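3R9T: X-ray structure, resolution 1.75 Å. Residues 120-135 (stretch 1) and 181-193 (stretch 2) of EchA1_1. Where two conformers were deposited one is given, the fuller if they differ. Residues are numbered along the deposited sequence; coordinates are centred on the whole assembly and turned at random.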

ATOM      1  N   ALA B 120     -12.420   3.278  12.442  1.00 16.54           N
ATOM      2  CA  ALA B 120     -11.564   2.094  12.275  1.00 16.91           C
ATOM      3  C   ALA B 120     -10.276   2.455  11.543  1.00 16.24           C
ATOM      4  O   ALA B 120      -9.180   2.095  11.980  1.00 16.76           O
ATOM      5  CB  ALA B 120     -12.323   0.961  11.522  1.00 16.37           C
ATOM      6  N   LEU B 121     -10.410   3.200  10.450  1.00 15.08           N
ATOM      7  CA  LEU B 121      -9.254   3.639   9.670  1.00 15.20           C
ATOM      8  C   LEU B 121      -8.300   4.481  10.511  1.00 15.84           C
ATOM      9  O   LEU B 121      -7.099   4.327  10.412  1.00 16.57           O
ATOM     10  CB  LEU B 121      -9.704   4.400   8.435  1.00 15.48           C
ATOM     11  CG  LEU B 121     -10.452   3.642   7.343  1.00 16.48           C
ATOM     12  CD1 LEU B 121     -11.076   4.607   6.368  1.00 17.90           C
ATOM     13  CD2 LEU B 121      -9.453   2.755   6.633  1.00 17.49           C
ATOM     14  N   ALA B 122      -8.846   5.317  11.376  1.00 15.54           N
ATOM     15  CA  ALA B 122      -8.060   6.213  12.209  1.00 15.81           C
ATOM     16  C   ALA B 122      -7.391   5.477  13.384  1.00 16.01           C
ATOM     17  O   ALA B 122      -6.463   5.995  14.003  1.00 16.98           O
ATOM     18  CB  ALA B 122      -8.970   7.327  12.725  1.00 15.03           C
ATOM     19  N   SER B 123      -7.881   4.288  13.722  1.00 15.35           N
ATOM     20  CA  SER B 123      -7.296   3.469  14.795  1.00 15.04           C
ATOM     21  C   SER B 123      -6.037   2.711  14.336  1.00 14.71           C
ATOM     22  O   SER B 123      -5.901   2.402  13.151  1.00 15.31           O
ATOM     23  CB  SER B 123      -8.351   2.482  15.329  1.00 14.78           C
ATOM     24  OG  SER B 123      -9.549   3.127  15.770  1.00 16.15           O
ATOM     25  N   ASP B 124      -5.151   2.342  15.271  1.00 14.55           N
ATOM     26  CA  ASP B 124      -3.995   1.551  14.899  1.00 14.90           C
ATOM     27  C   ASP B 124      -4.362   0.128  14.471  1.00 14.27           C
ATOM     28  O   ASP B 124      -3.788  -0.402  13.511  1.00 14.73           O
ATOM     29  CB  ASP B 124      -2.980   1.478  16.031  1.00 14.77           C
ATOM     30  CG  ASP B 124      -2.435   2.819  16.413  1.00 17.10           C
ATOM     31  OD1 ASP B 124      -2.127   3.611  15.488  1.00 17.08           O
ATOM     32  OD2 ASP B 124      -2.296   3.055  17.645  1.00 17.27           O
ATOM     33  N   LEU B 125      -5.307  -0.467  15.204  1.00 14.88           N
ATOM     34  CA  LEU B 125      -5.707  -1.875  15.062  1.00 15.00           C
ATOM     35  C   LEU B 125      -7.222  -1.959  15.184  1.00 15.12           C
ATOM     36  O   LEU B 125      -7.870  -1.103  15.800  1.00 15.70           O
ATOM     37  CB  LEU B 125      -5.059  -2.724  16.149  1.00 15.90           C
ATOM     38  CG  LEU B 125      -3.525  -2.652  16.157  1.00 16.05           C
ATOM     39  CD1 LEU B 125      -2.948  -3.219  17.469  1.00 20.56           C
ATOM     40  CD2 LEU B 125      -2.960  -3.342  14.929  1.00 16.36           C
ATOM     41  N   VAL B 126      -7.782  -3.000  14.589  1.00 14.84           N
ATOM     42  CA  VAL B 126      -9.228  -3.261  14.633  1.00 15.70           C
ATOM     43  C   VAL B 126      -9.534  -4.742  14.883  1.00 16.19           C
ATOM     44  O   VAL B 126      -9.064  -5.603  14.156  1.00 15.54           O
ATOM     45  CB  VAL B 126      -9.937  -2.850  13.319  1.00 15.48           C
ATOM     46  CG1 VAL B 126     -11.427  -2.947  13.475  1.00 15.54           C
ATOM     47  CG2 VAL B 126      -9.538  -1.406  12.911  1.00 16.61           C
ATOM     48  N   VAL B 127     -10.364  -4.991  15.891  1.00 17.18           N
ATOM     49  CA  VAL B 127     -10.976  -6.294  16.135  1.00 18.81           C
ATOM     50  C   VAL B 127     -12.488  -6.129  15.916  1.00 18.81           C
ATOM     51  O   VAL B 127     -13.085  -5.177  16.434  1.00 19.21           O
ATOM     52  CB  VAL B 127     -10.674  -6.737  17.564  1.00 19.68           C
ATOM     53  CG1 VAL B 127     -11.296  -8.110  17.876  1.00 22.15           C
ATOM     54  CG2 VAL B 127      -9.167  -6.747  17.778  1.00 21.57           C
ATOM     55  N   ALA B 128     -13.105  -7.030  15.150  1.00 19.25           N
ATOM     56  CA  ALA B 128     -14.529  -6.908  14.836  1.00 19.99           C
ATOM     57  C   ALA B 128     -15.324  -8.157  15.173  1.00 21.21           C
ATOM     58  O   ALA B 128     -14.903  -9.264  14.881  1.00 20.92           O
ATOM     59  CB  ALA B 128     -14.713  -6.596  13.376  1.00 19.96           C
ATOM     60  N   ASP B 129     -16.487  -7.939  15.776  1.00 22.75           N
ATOM     61  CA  ASP B 129     -17.561  -8.921  15.858  1.00 24.83           C
ATOM     62  C   ASP B 129     -17.872  -9.430  14.436  1.00 25.43           C
ATOM     63  O   ASP B 129     -17.919  -8.641  13.486  1.00 26.01           O
ATOM     64  CB  ASP B 129     -18.768  -8.206  16.481  1.00 25.39           C
ATOM     65  CG  ASP B 129     -19.884  -9.141  16.884  1.00 28.19           C
ATOM     66  OD1 ASP B 129     -20.471  -9.787  15.990  1.00 29.89           O
ATOM     67  OD2 ASP B 129     -20.202  -9.185  18.095  1.00 30.03           O
ATOM     68  N   GLU B 130     -18.085 -10.739  14.296  1.00 26.91           N
ATOM     69  CA  GLU B 130     -18.368 -11.381  13.003  0.50 27.54           C
ATOM     70  C   GLU B 130     -19.551 -10.716  12.298  1.00 28.02           C
ATOM     71  O   GLU B 130     -19.647 -10.754  11.079  1.00 28.51           O
ATOM     72  CB  GLU B 130     -18.628 -12.895  13.181  0.50 28.62           C
ATOM     73  CG  GLU B 130     -19.743 -13.235  14.198  0.50 30.54           C
ATOM     74  CD  GLU B 130     -19.991 -14.734  14.390  0.50 32.69           C
ATOM     75  OE1 GLU B 130     -20.159 -15.450  13.379  0.50 33.51           O
ATOM     76  OE2 GLU B 130     -20.045 -15.186  15.566  0.50 33.08           O
ATOM     77  N   ARG B 131     -20.452 -10.120  13.081  1.00 28.02           N
ATOM     78  CA  ARG B 131     -21.643  -9.463  12.538  1.00 28.47           C
ATOM     79  C   ARG B 131     -21.399  -8.059  11.978  1.00 27.68           C
ATOM     80  O   ARG B 131     -22.265  -7.496  11.302  1.00 27.58           O
ATOM     81  CB  ARG B 131     -22.714  -9.364  13.621  1.00 29.27           C
ATOM     82  CG  ARG B 131     -23.285 -10.687  14.081  1.00 30.44           C
ATOM     83  CD  ARG B 131     -24.124 -10.476  15.335  1.00 31.51           C
ATOM     84  NE  ARG B 131     -23.314 -10.011  16.459  1.00 30.32           N
ATOM     85  CZ  ARG B 131     -23.795  -9.707  17.659  1.00 33.59           C
ATOM     86  NH1 ARG B 131     -25.099  -9.827  17.913  1.00 33.92           N
ATOM     87  NH2 ARG B 131     -22.973  -9.281  18.614  1.00 34.16           N
ATOM     88  N   ALA B 132     -20.241  -7.482  12.280  1.00 26.58           N
ATOM     89  CA  ALA B 132     -19.965  -6.095  11.895  1.00 25.93           C
ATOM     90  C   ALA B 132     -19.926  -5.941  10.395  1.00 25.64           C
ATOM     91  O   ALA B 132     -19.477  -6.829   9.684  1.00 25.75           O
ATOM     92  CB  ALA B 132     -18.651  -5.608  12.492  1.00 25.27           C
ATOM     93  N   GLN B 133     -20.427  -4.799   9.945  1.00 25.94           N
ATOM     94  CA  GLN B 133     -20.407  -4.392   8.557  1.00 26.62           C
ATOM     95  C   GLN B 133     -19.680  -3.044   8.437  1.00 25.06           C
ATOM     96  O   GLN B 133     -19.899  -2.129   9.238  1.00 25.54           O
ATOM     97  CB  GLN B 133     -21.849  -4.256   8.076  1.00 28.33           C
ATOM     98  CG  GLN B 133     -21.998  -4.015   6.603  1.00 31.59           C
ATOM     99  CD  GLN B 133     -23.446  -4.115   6.138  1.00 34.83           C
ATOM    100  OE1 GLN B 133     -24.270  -3.257   6.450  1.00 38.27           O
ATOM    101  NE2 GLN B 133     -23.754  -5.157   5.375  1.00 37.17           N
ATOM    102  N   PHE B 134     -18.816  -2.936   7.435  1.00 23.53           N
ATOM    103  CA  PHE B 134     -18.050  -1.726   7.172  1.00 22.32           C
ATOM    104  C   PHE B 134     -18.491  -1.137   5.847  1.00 22.03           C
ATOM    105  O   PHE B 134     -19.204  -1.789   5.086  1.00 22.69           O
ATOM    106  CB  PHE B 134     -16.563  -2.041   7.120  1.00 21.60           C
ATOM    107  CG  PHE B 134     -16.024  -2.542   8.424  1.00 20.93           C
ATOM    108  CD1 PHE B 134     -15.554  -1.654   9.377  1.00 21.83           C
ATOM    109  CD2 PHE B 134     -16.036  -3.888   8.725  1.00 21.61           C
ATOM    110  CE1 PHE B 134     -15.085  -2.091  10.609  1.00 21.98           C
ATOM    111  CE2 PHE B 134     -15.546  -4.339   9.962  1.00 22.50           C
ATOM    112  CZ  PHE B 134     -15.070  -3.444  10.896  1.00 22.77           C
ATOM    113  N   GLY B 135     -18.081   0.098   5.586  1.00 20.86           N
ATOM    114  CA  GLY B 135     -18.374   0.730   4.290  1.00 20.04           C
ATOM    115  C   GLY B 135     -18.380   2.237   4.381  1.00 19.80           C
ATOM    116  O   GLY B 135     -18.349   2.807   5.485  1.00 19.38           O
TER
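Stretch 2 181-193: GLINEVVEAGSVL

Parallel strands far apart in sequence are joined by a simple rule: each residue that bonds sideways uses both its amide and its carbonyl toward the neighbour, and the side chains then alternate between the two faces of the sheet. Residues 181-193 of EchA1_1 illustrate the rule, and also what happens at either end of such a pairing. Strand 185-187 runs in the same sense as strand 125-129, their directions differing by 28° (signed crossing angle -28°) and their axes approaching to 4.8 Å. Val-127 pairs with Glu-185, Ala-128 with Val-186 and Asp-129 with Val-187. Ala-128 is the pivot of the ladder: its N donates to Glu-185 O at 2.9 Å, and its O accepts from Val-187 N, also at 2.9 Å. One step further, Glu-130 N reaches Val-187 O at 3.0 Å.

The ladder is prepared by the segment before the strand. Gly-181 leaves a helix with positive phi in a Schellman motif, and Leu-182 places its CD1 3.8 Å from Leu-121 CD2. Asn-184, not yet in the strand, then holds Val-126 at both its amide and its carbonyl: Asn-184 OD1 accepts from Val-126 N at 2.9 Å, while Asn-184 N donates to Val-126 O at 2.8 Å. A side-chain carbonyl thus stands in for a backbone one. The same Val-126 O receives a weak bond from Glu-185 N at 3.5 Å.

Of all the residues, Val-127 is the most heavily covered by its partner stretch. It lies with Glu-185, Asp-129 and Val-187 on one face of the sheet, and its CG1 meets Glu-185 CG at 3.5 Å, Val-187 CG1 at 3.8 Å and Val-192 CG2 at 3.9 Å. Val-192, in the first turn of the following helix, therefore folds back over the strand that its own stretch has just paired with.

Ile-183 covers the next largest area. With chi1 p and chi2 t, it sets CG2 3.5 Å from Val-126 CG1 and 3.8 Å from Phe-134 CZ, and CD1 3.6 Å from Ala-128 CB. The small side chain of Ala-128 shares its face of the sheet with Val-186.

Glu-130, third in coverage, belongs to the polar end of the contact, where two turns meet. A type I turn runs from Asp-129 to Ala-132 and a type II turn from Glu-188 to Ser-191. Glu-130 is exposed, but its OE2 accepts from Ala-189 N at 3.0 Å, and its CA packs 3.6 Å from Val-186 CG1. Alongside, Asp-129 OD2 takes the amide of Gly-190 N at 2.9 Å. This carboxylate is held by Arg-131, whose NH2 forms a salt bridge to Asp-129 OD2 at 2.8 Å; Ala-189 CB lies over one face of the guanidinium, 3.7 Å from Arg-131 NE. A water completes the junction, donating to Asp-129 OD2 at 2.8 Å and accepting from Val-192 N at 3.2 Å.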

ATOM      1  N   GLY B 181      -6.868  -7.155   4.815  1.00 24.53           N
ATOM      2  CA  GLY B 181      -5.839  -6.654   5.746  1.00 24.81           C
ATOM      3  C   GLY B 181      -6.226  -5.337   6.374  1.00 24.06           C
ATOM      4  O   GLY B 181      -5.445  -4.663   7.054  1.00 24.34           O
ATOM      5  N   LEU B 182      -7.477  -4.989   6.184  1.00 23.99           N
ATOM      6  CA  LEU B 182      -8.046  -3.792   6.780  1.00 23.98           C
ATOM      7  C   LEU B 182      -8.434  -3.776   8.283  1.00 23.47           C
ATOM      8  O   LEU B 182      -8.483  -2.712   8.940  1.00 24.42           O
ATOM      9  CB  LEU B 182      -9.311  -3.509   6.031  1.00 24.52           C
ATOM     10  CG  LEU B 182     -10.104  -2.319   6.559  1.00 26.12           C
ATOM     11  CD1 LEU B 182      -9.266  -1.020   6.382  1.00 26.78           C
ATOM     12  CD2 LEU B 182     -11.459  -2.198   5.877  1.00 29.65           C
ATOM     13  N   ILE B 183      -8.875  -4.914   8.775  1.00 21.02           N
ATOM     14  CA  ILE B 183      -9.024  -5.121  10.204  1.00 20.06           C
ATOM     15  C   ILE B 183      -8.106  -6.284  10.501  1.00 18.78           C
ATOM     16  O   ILE B 183      -7.655  -6.991   9.577  1.00 19.72           O
ATOM     17  CB  ILE B 183     -10.475  -5.382  10.634  1.00 20.24           C
ATOM     18  CG1 ILE B 183     -10.983  -6.722  10.091  1.00 20.01           C
ATOM     19  CG2 ILE B 183     -11.377  -4.195  10.214  1.00 20.06           C
ATOM     20  CD1 ILE B 183     -12.328  -7.133  10.701  1.00 21.38           C
ATOM     21  N   ASN B 184      -7.835  -6.484  11.786  1.00 17.29           N
ATOM     22  CA  ASN B 184      -6.892  -7.507  12.233  1.00 17.08           C
ATOM     23  C   ASN B 184      -7.479  -8.871  12.522  1.00 18.08           C
ATOM     24  O   ASN B 184      -6.817  -9.896  12.257  1.00 18.75           O
ATOM     25  CB  ASN B 184      -6.169  -7.004  13.466  1.00 16.40           C
ATOM     26  CG  ASN B 184      -5.306  -5.798  13.164  1.00 16.23           C
ATOM     27  OD1 ASN B 184      -5.743  -4.661  13.333  1.00 16.62           O
ATOM     28  ND2 ASN B 184      -4.089  -6.036  12.673  1.00 14.80           N
ATOM     29  N   GLU B 185      -8.687  -8.883  13.070  1.00 18.92           N
ATOM     30  CA  GLU B 185      -9.270 -10.129  13.508  1.00 20.92           C
ATOM     31  C   GLU B 185     -10.791 -10.057  13.636  1.00 20.22           C
ATOM     32  O   GLU B 185     -11.370  -8.997  13.865  1.00 18.54           O
ATOM     33  CB  GLU B 185      -8.560 -10.560  14.786  1.00 22.83           C
ATOM     34  CG  GLU B 185      -9.126 -10.079  16.022  1.00 26.84           C
ATOM     35  CD  GLU B 185      -8.550 -10.826  17.210  1.00 30.60           C
ATOM     36  OE1 GLU B 185      -8.510 -10.215  18.272  1.00 30.48           O
ATOM     37  OE2 GLU B 185      -8.126 -12.000  17.097  1.00 35.73           O
ATOM     38  N   VAL B 186     -11.412 -11.209  13.408  1.00 20.26           N
ATOM     39  CA  VAL B 186     -12.843 -11.379  13.469  1.00 20.93           C
ATOM     40  C   VAL B 186     -13.088 -12.336  14.605  1.00 22.16           C
ATOM     41  O   VAL B 186     -12.418 -13.377  14.690  1.00 22.85           O
ATOM     42  CB  VAL B 186     -13.407 -11.934  12.150  1.00 21.14           C
ATOM     43  CG1 VAL B 186     -14.910 -12.048  12.229  1.00 22.18           C
ATOM     44  CG2 VAL B 186     -13.045 -10.989  10.985  1.00 21.40           C
ATOM     45  N   VAL B 187     -14.032 -11.983  15.469  1.00 23.24           N
ATOM     46  CA  VAL B 187     -14.296 -12.774  16.650  1.00 25.21           C
ATOM     47  C   VAL B 187     -15.763 -13.133  16.784  1.00 26.57           C
ATOM     48  O   VAL B 187     -16.642 -12.520  16.179  1.00 25.91           O
ATOM     49  CB  VAL B 187     -13.803 -12.052  17.914  1.00 25.41           C
ATOM     50  CG1 VAL B 187     -12.308 -11.740  17.786  1.00 26.05           C
ATOM     51  CG2 VAL B 187     -14.618 -10.782  18.178  1.00 24.49           C
ATOM     52  N   GLU B 188     -16.004 -14.159  17.585  1.00 28.78           N
ATOM     53  CA  GLU B 188     -17.356 -14.584  17.859  1.00 30.74           C
ATOM     54  C   GLU B 188     -18.235 -13.469  18.387  1.00 30.04           C
ATOM     55  O   GLU B 188     -17.801 -12.630  19.180  1.00 30.26           O
ATOM     56  CB  GLU B 188     -17.349 -15.731  18.857  1.00 32.12           C
ATOM     57  CG  GLU B 188     -17.184 -17.077  18.219  1.00 36.18           C
ATOM     58  CD  GLU B 188     -17.781 -18.147  19.089  1.00 40.59           C
ATOM     59  OE1 GLU B 188     -18.683 -18.876  18.617  1.00 44.44           O
ATOM     60  OE2 GLU B 188     -17.378 -18.223  20.268  1.00 43.42           O
ATOM     61  N   ALA B 189     -19.485 -13.503  17.940  1.00 30.65           N
ATOM     62  CA  ALA B 189     -20.516 -12.581  18.363  1.00 30.99           C
ATOM     63  C   ALA B 189     -20.467 -12.369  19.871  1.00 31.27           C
ATOM     64  O   ALA B 189     -20.482 -13.329  20.646  1.00 31.86           O
ATOM     65  CB  ALA B 189     -21.893 -13.107  17.949  1.00 31.91           C
ATOM     66  N   GLY B 190     -20.386 -11.097  20.253  1.00 30.71           N
ATOM     67  CA  GLY B 190     -20.408 -10.653  21.648  1.00 30.98           C
ATOM     68  C   GLY B 190     -19.081 -10.595  22.394  1.00 30.54           C
ATOM     69  O   GLY B 190     -19.041 -10.127  23.540  1.00 30.86           O
ATOM     70  N   SER B 191     -17.999 -11.061  21.768  1.00 29.35           N
ATOM     71  CA  SER B 191     -16.696 -11.182  22.459  1.00 28.83           C
ATOM     72  C   SER B 191     -15.697 -10.079  22.078  1.00 26.93           C
ATOM     73  O   SER B 191     -14.511 -10.166  22.428  1.00 26.37           O
ATOM     74  CB  SER B 191     -16.056 -12.560  22.198  1.00 29.30           C
ATOM     75  OG  SER B 191     -15.572 -12.700  20.870  1.00 30.73           O
ATOM     76  N   VAL B 192     -16.162  -9.038  21.387  1.00 25.62           N
ATOM     77  CA  VAL B 192     -15.219  -8.070  20.789  1.00 24.57           C
ATOM     78  C   VAL B 192     -14.408  -7.278  21.824  1.00 23.38           C
ATOM     79  O   VAL B 192     -13.215  -7.055  21.624  1.00 23.06           O
ATOM     80  CB  VAL B 192     -15.857  -7.126  19.733  1.00 24.41           C
ATOM     81  CG1 VAL B 192     -16.548  -5.917  20.385  1.00 25.42           C
ATOM     82  CG2 VAL B 192     -14.778  -6.645  18.773  1.00 24.27           C
ATOM     83  N   LEU B 193     -15.011  -6.906  22.951  1.00 23.85           N
ATOM     84  CA  LEU B 193     -14.247  -6.180  23.962  1.00 23.53           C
ATOM     85  C   LEU B 193     -13.158  -7.042  24.594  1.00 24.28           C
ATOM     86  O   LEU B 193     -12.005  -6.603  24.725  1.00 23.08           O
ATOM     87  CB  LEU B 193     -15.157  -5.578  25.032  1.00 24.16           C
ATOM     88  CG  LEU B 193     -14.433  -4.705  26.068  1.00 24.86           C
ATOM     89  CD1 LEU B 193     -13.550  -3.608  25.426  1.00 22.39           C
ATOM     90  CD2 LEU B 193     -15.438  -4.088  27.040  1.00 27.49           C
TER
HETATM   91  O   HOH W   1     -19.069  -8.125  20.370  1.00 18.59           O